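Local coordinates for protein glycosyl hydrolase family 88 (Pedobacter heparinus, PDB 3WIW) that hydrolyses unsaturated glucuronyl saccharides derived from heparin, as a glycoside hydrolase family 88 enzyme built on an alpha6/alpha6-barrel, at residues Glu97-Arg100 with Phe101-Leu105; Ser89-Lys92 with Asn93-Ala96. All blocks are in the same frame, centred on the assembly; numbering follows the deposited sequence.

Contact 1: Glu97-Arg100 with Phe101-Leu105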
loop_
_atom_site.group_PDB
_atom_site.type_symbol
_atom_site.label_atom_id
_atom_site.label_comp_id
_atom_site.label_asym_id
_atom_site.label_seq_id
_atom_site.Cartn_x
_atom_site.Cartn_y
_atom_site.Cartn_z
ATOM N N GLU A 97 3.846 18.381 11.634
ATOM C CA GLU A 97 3.446 18.421 10.236
ATOM C C GLU A 97 2.457 17.304 9.929
ATOM O O GLU A 97 1.482 17.510 9.206
ATOM C CB GLU A 97 4.670 18.326 9.320
ATOM C CG GLU A 97 5.639 19.509 9.432
ATOM C CD GLU A 97 5.177 20.746 8.682
ATOM O OE1 GLU A 97 3.968 20.870 8.378
ATOM O OE2 GLU A 97 6.039 21.602 8.395
ATOM N N ALA A 98 2.695 16.114 10.473
ATOM C CA ALA A 98 1.768 15.012 10.231
ATOM C C ALA A 98 0.365 15.358 10.729
ATOM O O ALA A 98 -0.599 15.079 10.042
ATOM C CB ALA A 98 2.263 13.718 10.858
ATOM N N LYS A 99 0.264 16.018 11.877
ATOM C CA LYS A 99 -1.034 16.449 12.404
ATOM C C LYS A 99 -1.722 17.416 11.412
ATOM O O LYS A 99 -2.888 17.224 11.056
ATOM C CB LYS A 99 -0.838 17.107 13.760
ATOM C CG LYS A 99 -2.104 17.684 14.348
ATOM C CD LYS A 99 -1.864 18.268 15.729
ATOM C CE LYS A 99 -3.170 18.761 16.292
ATOM N NZ LYS A 99 -3.013 19.409 17.618
ATOM N N ARG A 100 -0.994 18.442 10.968
ATOM C CA ARG A 100 -1.538 19.443 10.039
ATOM C C ARG A 100 -2.059 18.797 8.748
ATOM O O ARG A 100 -3.175 19.079 8.286
ATOM C CB ARG A 100 -0.441 20.442 9.617
ATOM C CG ARG A 100 -0.170 21.604 10.521
ATOM C CD ARG A 100 0.283 22.805 9.667
ATOM N NE ARG A 100 1.410 22.518 8.780
ATOM C CZ ARG A 100 1.596 23.094 7.594
ATOM N NH1 ARG A 100 2.655 22.786 6.865
ATOM N NH2 ARG A 100 0.723 23.976 7.129
ATOM N N PHE A 101 -1.236 17.944 8.148
ATOM C CA PHE A 101 -1.611 17.311 6.880
ATOM C C PHE A 101 -2.705 16.241 7.061
ATOM O O PHE A 101 -3.468 15.968 6.139
ATOM C CB PHE A 101 -0.361 16.772 6.162
ATOM C CG PHE A 101 0.441 17.849 5.469
ATOM C CD1 PHE A 101 1.399 18.583 6.153
ATOM C CD2 PHE A 101 0.208 18.145 4.131
ATOM C CE1 PHE A 101 2.120 19.599 5.506
ATOM C CE2 PHE A 101 0.938 19.143 3.474
ATOM C CZ PHE A 101 1.888 19.867 4.164
ATOM N N THR A 102 -2.779 15.635 8.244
ATOM C CA THR A 102 -3.855 14.690 8.543
ATOM C C THR A 102 -5.210 15.388 8.690
ATOM O O THR A 102 -6.194 15.007 8.054
ATOM C CB THR A 102 -3.533 13.843 9.801
ATOM O OG1 THR A 102 -2.369 13.057 9.533
ATOM C CG2 THR A 102 -4.665 12.894 10.137
ATOM N N LEU A 103 -5.249 16.441 9.504
ATOM C CA LEU A 103 -6.537 17.051 9.861
ATOM C C LEU A 103 -7.190 17.746 8.675
ATOM O O LEU A 103 -8.399 17.985 8.681
ATOM C CB LEU A 103 -6.417 18.017 11.047
ATOM C CG LEU A 103 -6.059 17.344 12.371
ATOM C CD1 LEU A 103 -5.754 18.396 13.464
ATOM C CD2 LEU A 103 -7.184 16.396 12.844
ATOM N N ALA A 104 -6.393 18.069 7.653
ATOM C CA ALA A 104 -6.933 18.649 6.425
ATOM C C ALA A 104 -7.784 17.647 5.635
ATOM O O ALA A 104 -8.435 18.037 4.667
ATOM C CB ALA A 104 -5.818 19.186 5.540
ATOM N N LEU A 105 -7.783 16.374 6.043
ATOM C CA LEU A 105 -8.519 15.331 5.330
ATOM C C LEU A 105 -9.857 14.966 5.994
ATOM O O LEU A 105 -10.475 13.945 5.672
ATOM C CB LEU A 105 -7.644 14.091 5.165
ATOM C CG LEU A 105 -6.392 14.309 4.298
ATOM C CD1 LEU A 105 -5.636 13.003 4.094
ATOM C CD2 LEU A 105 -6.750 14.979 2.956
#
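The ring of F101 lies alongside the E97 and R100 side chains, all three pointing the same way from one flank of the helix. E97 OE1 comes to 3.6 Å from F101 CE1, and R100 NH1 reaches the same carbon at 3.5 Å. The guanidinium approaches the ring obliquely, the two planes 76° apart. The ring's CD1 edge faces the backbone oxygen of E97, which sits in the ring plane. A salt bridge joins the two charged groups beside it: R100 turns NE and NH1 side-on to one carboxylate oxygen, E97 OE1, with R100 NH1 making the shorter bond, 2.8 Å to E97 OE1. That bond uses the syn lone pair and lies in the guanidinium plane; the NE bond strikes 30° out of the carboxylate plane. Bends at chi2 and chi3 fold the arginine back toward E97, one turn earlier. On another flank, A98 O takes two donors from opposite faces of its carbonyl plane, T102 N at 2.9 Å and T102 OG1 at 2.7 Å. The hydroxyl is placed for this by chi1 of -63°, which sets OG1 beside its own backbone N. K99, extended throughout, lays CG and CE against L103 CD1, each 3.8 Å away. Regular backbone bonds continue through F101 N to E97 O and L103 N to K99 O, but A104 N to R100 O is weak. The buried flank packs against helix 77-89, where W83 NE1 bonds T102 OG1 and F78 meets F101 edge-to-face; A47 of helix 30-49 touches E97 and F101, while Y125 of helix 117-132 borders T102 and L103.

Contact 2: Ser89-Lys92 with Asn93-Ala96; sequences SGDK and NLAA
The carboxylate of D91 and the amide of N93 lie side by side, pointing the same way with their planes 49° apart, and a water joins their ends. This water donates to D91 OD2 at 2.6 Å and accepts from N93 ND2 at 3.0 Å. The other carboxylate oxygen, OD1, accepts from the backbone N of N93 at 2.8 Å; the donor comes to its anti side, 27° out of the carboxylate plane. With CG anti to the backbone N (chi1 -174°), the acid reaches forward over the start of the helix. Both oxygens are thus engaged, one by the peptide N-H and one by the water, which would restrain rotation of the group. The next N-H groups of the helix, L94 N and A95 N, make weak bonds to D91 O, before A96 N to K92 O sets the regular pattern at 3.1 Å. One step back, S89 OG accepts from D91 N at 3.0 Å in an ST turn; the same hydroxyl bonds G85 O of helix 77-89 and has L94 CD1 4.0 Å away. K92 swings off to bond Y86 OH through NZ. L94 packs on L43 and T44 of helix 30-49. Passing through G90 with positive phi, the chain leaves one helix and enters the next at D91, a classic aspartate N-cap in a tight turn of an alpha-alpha hairpin in the alpha6/alpha6-barrel.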
loop_
_atom_site.group_PDB
_atom_site.type_symbol
_atom_site.label_atom_id
_atom_site.label_comp_id
_atom_site.label_asym_id
_atom_site.label_seq_id
_atom_site.Cartn_x
_atom_site.Cartn_y
_atom_site.Cartn_z
ATOM N N SER A 89 12.423 8.827 13.282
ATOM C CA SER A 89 13.419 9.831 13.661
ATOM C C SER A 89 13.205 10.459 15.032
ATOM O O SER A 89 14.146 11.006 15.608
ATOM C CB SER A 89 13.410 10.953 12.637
ATOM O OG SER A 89 12.193 11.672 12.748
ATOM N N GLY A 90 11.981 10.421 15.545
ATOM C CA GLY A 90 11.656 11.130 16.772
ATOM C C GLY A 90 11.553 12.632 16.596
ATOM O O GLY A 90 11.432 13.375 17.578
ATOM N N ASP A 91 11.602 13.087 15.349
ATOM C CA ASP A 91 11.610 14.510 15.065
ATOM C C ASP A 91 10.229 15.099 15.328
ATOM O O ASP A 91 9.292 14.862 14.562
ATOM C CB ASP A 91 12.018 14.725 13.605
ATOM C CG ASP A 91 12.196 16.181 13.252
ATOM O OD1 ASP A 91 11.588 17.051 13.913
ATOM O OD2 ASP A 91 12.950 16.445 12.297
ATOM N N LYS A 92 10.119 15.895 16.391
ATOM C CA LYS A 92 8.839 16.478 16.768
ATOM C C LYS A 92 8.236 17.374 15.692
ATOM O O LYS A 92 7.016 17.495 15.595
ATOM C CB LYS A 92 8.956 17.216 18.099
ATOM C CG LYS A 92 9.251 16.275 19.246
ATOM C CD LYS A 92 8.079 15.329 19.465
ATOM C CE LYS A 92 8.353 14.328 20.577
ATOM N NZ LYS A 92 7.108 13.624 20.983
ATOM N N ASN A 93 9.074 17.972 14.851
ATOM C CA ASN A 93 8.520 18.769 13.771
ATOM C C ASN A 93 7.709 17.912 12.788
ATOM O O ASN A 93 6.666 18.347 12.270
ATOM C CB ASN A 93 9.610 19.525 13.024
ATOM C CG ASN A 93 9.059 20.282 11.844
ATOM O OD1 ASN A 93 8.280 21.225 12.007
ATOM N ND2 ASN A 93 9.426 19.858 10.648
ATOM N N LEU A 94 8.186 16.697 12.518
ATOM C CA LEU A 94 7.461 15.798 11.633
ATOM C C LEU A 94 6.120 15.367 12.232
ATOM O O LEU A 94 5.160 15.197 11.502
ATOM C CB LEU A 94 8.311 14.589 11.232
ATOM C CG LEU A 94 9.495 14.880 10.299
ATOM C CD1 LEU A 94 10.115 13.570 9.863
ATOM C CD2 LEU A 94 9.061 15.729 9.095
ATOM N N ALA A 95 6.040 15.224 13.551
ATOM C CA ALA A 95 4.753 14.921 14.187
ATOM C C ALA A 95 3.776 16.097 14.048
ATOM O O ALA A 95 2.581 15.906 13.811
ATOM C CB ALA A 95 4.949 14.549 15.644
ATOM N N ALA A 96 4.291 17.312 14.194
ATOM C CA ALA A 96 3.464 18.506 14.040
ATOM C C ALA A 96 2.959 18.620 12.600
ATOM O O ALA A 96 1.791 18.934 12.364
ATOM C CB ALA A 96 4.223 19.763 14.465
HETATM O O HOH W 1 11.783 18.084 10.647
#

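How the contacts relate
From the N-terminal side, helix 77-89 runs out into the short turn at 89-91, where contact 2 closes the connection and starts helix 92-103. Contact 1 takes up at the next residue, E97, and carries the same helix on into the chain that leads to helix 117-132. The two contacts are consecutive, neither nested nor crossed, and their centres are 13 Å apart, with no touch beyond the chain junction. Both lie against helices 30-49 and 77-89, with L82 reached by L94 of contact 2 and by A98 and F101 of contact 1; helix 117-132 is met by contact 1.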